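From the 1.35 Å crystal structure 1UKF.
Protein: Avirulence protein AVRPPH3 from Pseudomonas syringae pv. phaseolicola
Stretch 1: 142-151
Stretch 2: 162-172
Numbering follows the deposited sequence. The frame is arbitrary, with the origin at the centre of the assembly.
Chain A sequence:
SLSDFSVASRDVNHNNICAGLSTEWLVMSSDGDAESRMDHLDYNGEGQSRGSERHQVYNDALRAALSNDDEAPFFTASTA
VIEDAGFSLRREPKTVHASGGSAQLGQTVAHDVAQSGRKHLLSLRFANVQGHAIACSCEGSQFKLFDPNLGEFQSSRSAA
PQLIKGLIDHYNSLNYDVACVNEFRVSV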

# COMPACT_ATOMS: atom_id res chain seq x y z
N GLN A 142 -7.28 11.37 -11.01
CA GLN A 142 -5.92 10.87 -10.81
C GLN A 142 -5.76 9.81 -9.72
O GLN A 142 -5.99 10.07 -8.54
CB GLN A 142 -5.00 12.06 -10.50
CG GLN A 142 -3.56 11.70 -10.17
CD GLN A 142 -2.73 12.92 -9.82
OE1 GLN A 142 -3.15 13.75 -9.01
NE2 GLN A 142 -1.55 13.03 -10.41
N PHE A 143 -5.36 8.61 -10.13
CA PHE A 143 -5.14 7.51 -9.20
C PHE A 143 -3.63 7.38 -8.95
O PHE A 143 -2.86 7.18 -9.89
CB PHE A 143 -5.68 6.20 -9.76
CG PHE A 143 -5.43 5.01 -8.87
CD1 PHE A 143 -6.03 4.92 -7.61
CD2 PHE A 143 -4.57 3.99 -9.27
CE1 PHE A 143 -5.78 3.84 -6.77
CE2 PHE A 143 -4.31 2.91 -8.43
CZ PHE A 143 -4.91 2.83 -7.18
N LYS A 144 -3.23 7.49 -7.69
CA LYS A 144 -1.82 7.39 -7.30
C LYS A 144 -1.59 6.13 -6.48
O LYS A 144 -2.39 5.81 -5.60
CB LYS A 144 -1.41 8.59 -6.43
CG LYS A 144 -1.56 9.97 -7.06
CD LYS A 144 -1.15 11.03 -6.04
CE LYS A 144 -1.23 12.43 -6.61
NZ LYS A 144 -0.86 13.45 -5.59
N LEU A 145 -0.51 5.42 -6.77
CA LEU A 145 -0.18 4.21 -6.03
C LEU A 145 1.30 4.21 -5.69
O LEU A 145 2.15 4.49 -6.55
CB LEU A 145 -0.55 2.96 -6.85
CG LEU A 145 -0.31 1.62 -6.14
CD1 LEU A 145 -1.31 0.60 -6.64
CD2 LEU A 145 1.12 1.15 -6.37
N PHE A 146 1.61 3.90 -4.44
CA PHE A 146 2.99 3.86 -3.97
C PHE A 146 3.33 2.48 -3.43
O PHE A 146 2.64 1.96 -2.55
CB PHE A 146 3.21 4.92 -2.88
CG PHE A 146 4.49 4.73 -2.09
CD1 PHE A 146 5.74 4.87 -2.71
CD2 PHE A 146 4.45 4.41 -0.74
CE1 PHE A 146 6.91 4.70 -1.98
CE2 PHE A 146 5.62 4.24 -0.01
CZ PHE A 146 6.85 4.38 -0.63
N ASP A 147 4.40 1.90 -3.97
CA ASP A 147 4.88 0.60 -3.51
C ASP A 147 6.30 0.89 -3.02
O ASP A 147 7.17 1.25 -3.82
CB ASP A 147 4.93 -0.41 -4.65
CG ASP A 147 5.43 -1.77 -4.19
OD1 ASP A 147 6.20 -1.83 -3.22
OD2 ASP A 147 5.05 -2.78 -4.82
N PRO A 148 6.56 0.75 -1.71
CA PRO A 148 7.89 1.00 -1.16
C PRO A 148 9.06 0.33 -1.90
O PRO A 148 10.17 0.85 -1.90
CB PRO A 148 7.76 0.51 0.28
CG PRO A 148 6.32 0.79 0.60
CD PRO A 148 5.61 0.35 -0.66
N ASN A 149 8.81 -0.82 -2.52
CA ASN A 149 9.86 -1.54 -3.25
C ASN A 149 10.14 -0.95 -4.63
O ASN A 149 11.23 -1.17 -5.18
CB ASN A 149 9.49 -3.01 -3.49
CG ASN A 149 9.46 -3.84 -2.22
OD1 ASN A 149 10.25 -3.63 -1.30
ND2 ASN A 149 8.57 -4.82 -2.19
N LEU A 150 9.19 -0.21 -5.18
CA LEU A 150 9.30 0.31 -6.54
C LEU A 150 9.22 1.81 -6.76
O LEU A 150 9.92 2.35 -7.62
CB LEU A 150 8.23 -0.37 -7.40
CG LEU A 150 8.27 -1.90 -7.43
CD1 LEU A 150 6.97 -2.44 -7.98
CD2 LEU A 150 9.46 -2.37 -8.26
N GLY A 151 8.36 2.48 -6.01
CA GLY A 151 8.20 3.92 -6.18
C GLY A 151 6.75 4.28 -6.38
O GLY A 151 5.85 3.53 -5.96
N GLN A 162 -5.42 -1.89 -14.99
CA GLN A 162 -4.22 -2.27 -15.71
C GLN A 162 -2.98 -2.07 -14.84
O GLN A 162 -2.06 -2.88 -14.86
CB GLN A 162 -4.09 -1.47 -16.99
N LEU A 163 -2.97 -0.98 -14.09
CA LEU A 163 -1.84 -0.68 -13.21
C LEU A 163 -1.76 -1.73 -12.10
O LEU A 163 -0.69 -2.28 -11.84
CB LEU A 163 -2.00 0.72 -12.61
CG LEU A 163 -1.08 1.14 -11.45
CD1 LEU A 163 0.36 0.74 -11.73
CD2 LEU A 163 -1.20 2.65 -11.25
N ILE A 164 -2.89 -2.01 -11.46
CA ILE A 164 -2.89 -3.00 -10.39
C ILE A 164 -2.53 -4.39 -10.92
O ILE A 164 -1.77 -5.12 -10.28
CB ILE A 164 -4.25 -3.03 -9.68
CG1 ILE A 164 -4.54 -1.65 -9.09
CG2 ILE A 164 -4.25 -4.09 -8.58
CD1 ILE A 164 -5.90 -1.51 -8.46
N LYS A 165 -3.06 -4.77 -12.08
CA LYS A 165 -2.73 -6.07 -12.65
C LYS A 165 -1.22 -6.13 -12.88
O LYS A 165 -0.58 -7.15 -12.61
CB LYS A 165 -3.46 -6.29 -13.98
CG LYS A 165 -3.15 -7.63 -14.64
CD LYS A 165 -3.88 -7.78 -15.96
CE LYS A 165 -3.71 -9.18 -16.54
NZ LYS A 165 -2.28 -9.52 -16.81
N GLY A 166 -0.66 -5.03 -13.38
CA GLY A 166 0.77 -4.98 -13.62
C GLY A 166 1.58 -5.22 -12.37
O GLY A 166 2.61 -5.90 -12.40
N LEU A 167 1.13 -4.66 -11.25
CA LEU A 167 1.83 -4.82 -9.98
C LEU A 167 1.77 -6.28 -9.54
O LEU A 167 2.77 -6.85 -9.10
CB LEU A 167 1.21 -3.92 -8.92
CG LEU A 167 2.06 -3.76 -7.65
CD1 LEU A 167 3.38 -3.09 -8.00
CD2 LEU A 167 1.31 -2.92 -6.63
N ILE A 168 0.59 -6.89 -9.66
CA ILE A 168 0.43 -8.28 -9.28
C ILE A 168 1.33 -9.17 -10.14
O ILE A 168 2.01 -10.06 -9.62
CB ILE A 168 -1.04 -8.75 -9.44
CG1 ILE A 168 -1.94 -7.95 -8.50
CG2 ILE A 168 -1.15 -10.24 -9.15
CD1 ILE A 168 -1.62 -8.11 -7.03
N ASP A 169 1.33 -8.93 -11.44
CA ASP A 169 2.15 -9.73 -12.35
C ASP A 169 3.63 -9.55 -12.03
O ASP A 169 4.42 -10.49 -12.17
CB ASP A 169 1.89 -9.35 -13.81
CG ASP A 169 0.49 -9.70 -14.26
OD1 ASP A 169 -0.10 -10.66 -13.72
OD2 ASP A 169 -0.02 -9.03 -15.18
N HIS A 170 4.00 -8.35 -11.62
CA HIS A 170 5.39 -8.05 -11.27
C HIS A 170 5.85 -8.99 -10.17
O HIS A 170 6.90 -9.63 -10.28
CB HIS A 170 5.52 -6.61 -10.79
CG HIS A 170 6.83 -6.31 -10.14
ND1 HIS A 170 8.00 -6.13 -10.86
CD2 HIS A 170 7.18 -6.19 -8.83
CE1 HIS A 170 9.00 -5.92 -10.02
NE2 HIS A 170 8.53 -5.95 -8.79
N TYR A 171 5.08 -9.08 -9.09
CA TYR A 171 5.45 -9.94 -7.99
C TYR A 171 5.37 -11.42 -8.34
O TYR A 171 6.25 -12.19 -7.96
CB TYR A 171 4.61 -9.62 -6.75
CG TYR A 171 5.07 -8.36 -6.07
CD1 TYR A 171 4.37 -7.15 -6.23
CD2 TYR A 171 6.24 -8.34 -5.33
CE1 TYR A 171 4.85 -5.97 -5.66
CE2 TYR A 171 6.73 -7.17 -4.76
CZ TYR A 171 6.03 -5.99 -4.93
OH TYR A 171 6.54 -4.83 -4.38
N ASN A 172 4.34 -11.81 -9.08
CA ASN A 172 4.23 -13.21 -9.47
C ASN A 172 5.41 -13.63 -10.34
O ASN A 172 5.90 -14.76 -10.23
CB ASN A 172 2.92 -13.46 -10.22
CG ASN A 172 1.70 -13.24 -9.35
OD1 ASN A 172 1.72 -13.54 -8.15
ND2 ASN A 172 0.62 -12.74 -9.95

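Residues 142-147 form a strand that runs alongside the helix of 162-172. The N-to-C directions of the two differ by 14°, so they are nearly parallel, and their axes approach to 10.8 Å, a spacing that leaves the contact to side chains. The CA atoms of L145 and L163 lie 8.8 Å apart and those of D147 and L167 9.0 Å apart; at the far end the CA atoms of N149 and Y171 are separated by 10.6 Å. Two residues along the strand thus match four along the helix, the expected register when alternate strand positions meet successive helical turns.

The CA-to-CB directions bear this out. F143, L145 and D147 point toward the helix, while K144 and F146 point away and bury no area against it. After D147 the chain turns: the amides of L150 and G151 both donate to D147 O, at N-O distances of 2.8 Å each, and D147 N donates to G151 O at 3.0 Å. This turn keeps N149 and L150 directed toward the helix. At G151, phi/psi of 128/-156 would jam a CB against the carbonyl O of L150, which by itself calls for glycine.

The first part of the contact is apolar. L163 CD2 lies 4.1 Å from F143 CD2, near the plane of the phenyl ring and therefore at its edge, and 4.5 Å from L145 CB. One turn later, L167 CD2 meets L145 CD2 at 4.1 Å, and L167 CD1 approaches L150 CD1 at 3.6 Å, so L167 touches both the strand and the turn beyond it.

The polar contacts gather around the Y171 hydroxyl. The CA-to-CB bond of Y171 points sideways, yet with chi1 at -76° (m) the end of the side chain comes nearer the other stretch. Y171 OH donates to D147 OD2 at 2.6 Å, a short hydrogen bond, and accepts from N149 ND2 at 3.0 Å with an N-H...O angle of 167°, close to linear. Both partners lie near the ring plane, where a phenolic hydroxyl bonds most readily. The other carboxylate oxygen, D147 OD1, accepts from N149 N at 2.9 Å, so the aspartate ties the turn to itself as well as to the helix. L167 CD1 packs 3.6 Å from D147 OD2, placing an apolar group beside the buried carboxylate.

L150 also reaches H170. L150 CD1 sits 4.2 Å from the centroid of the H170 imidazole, 27° off the ring normal, a CH-pi contact over one face.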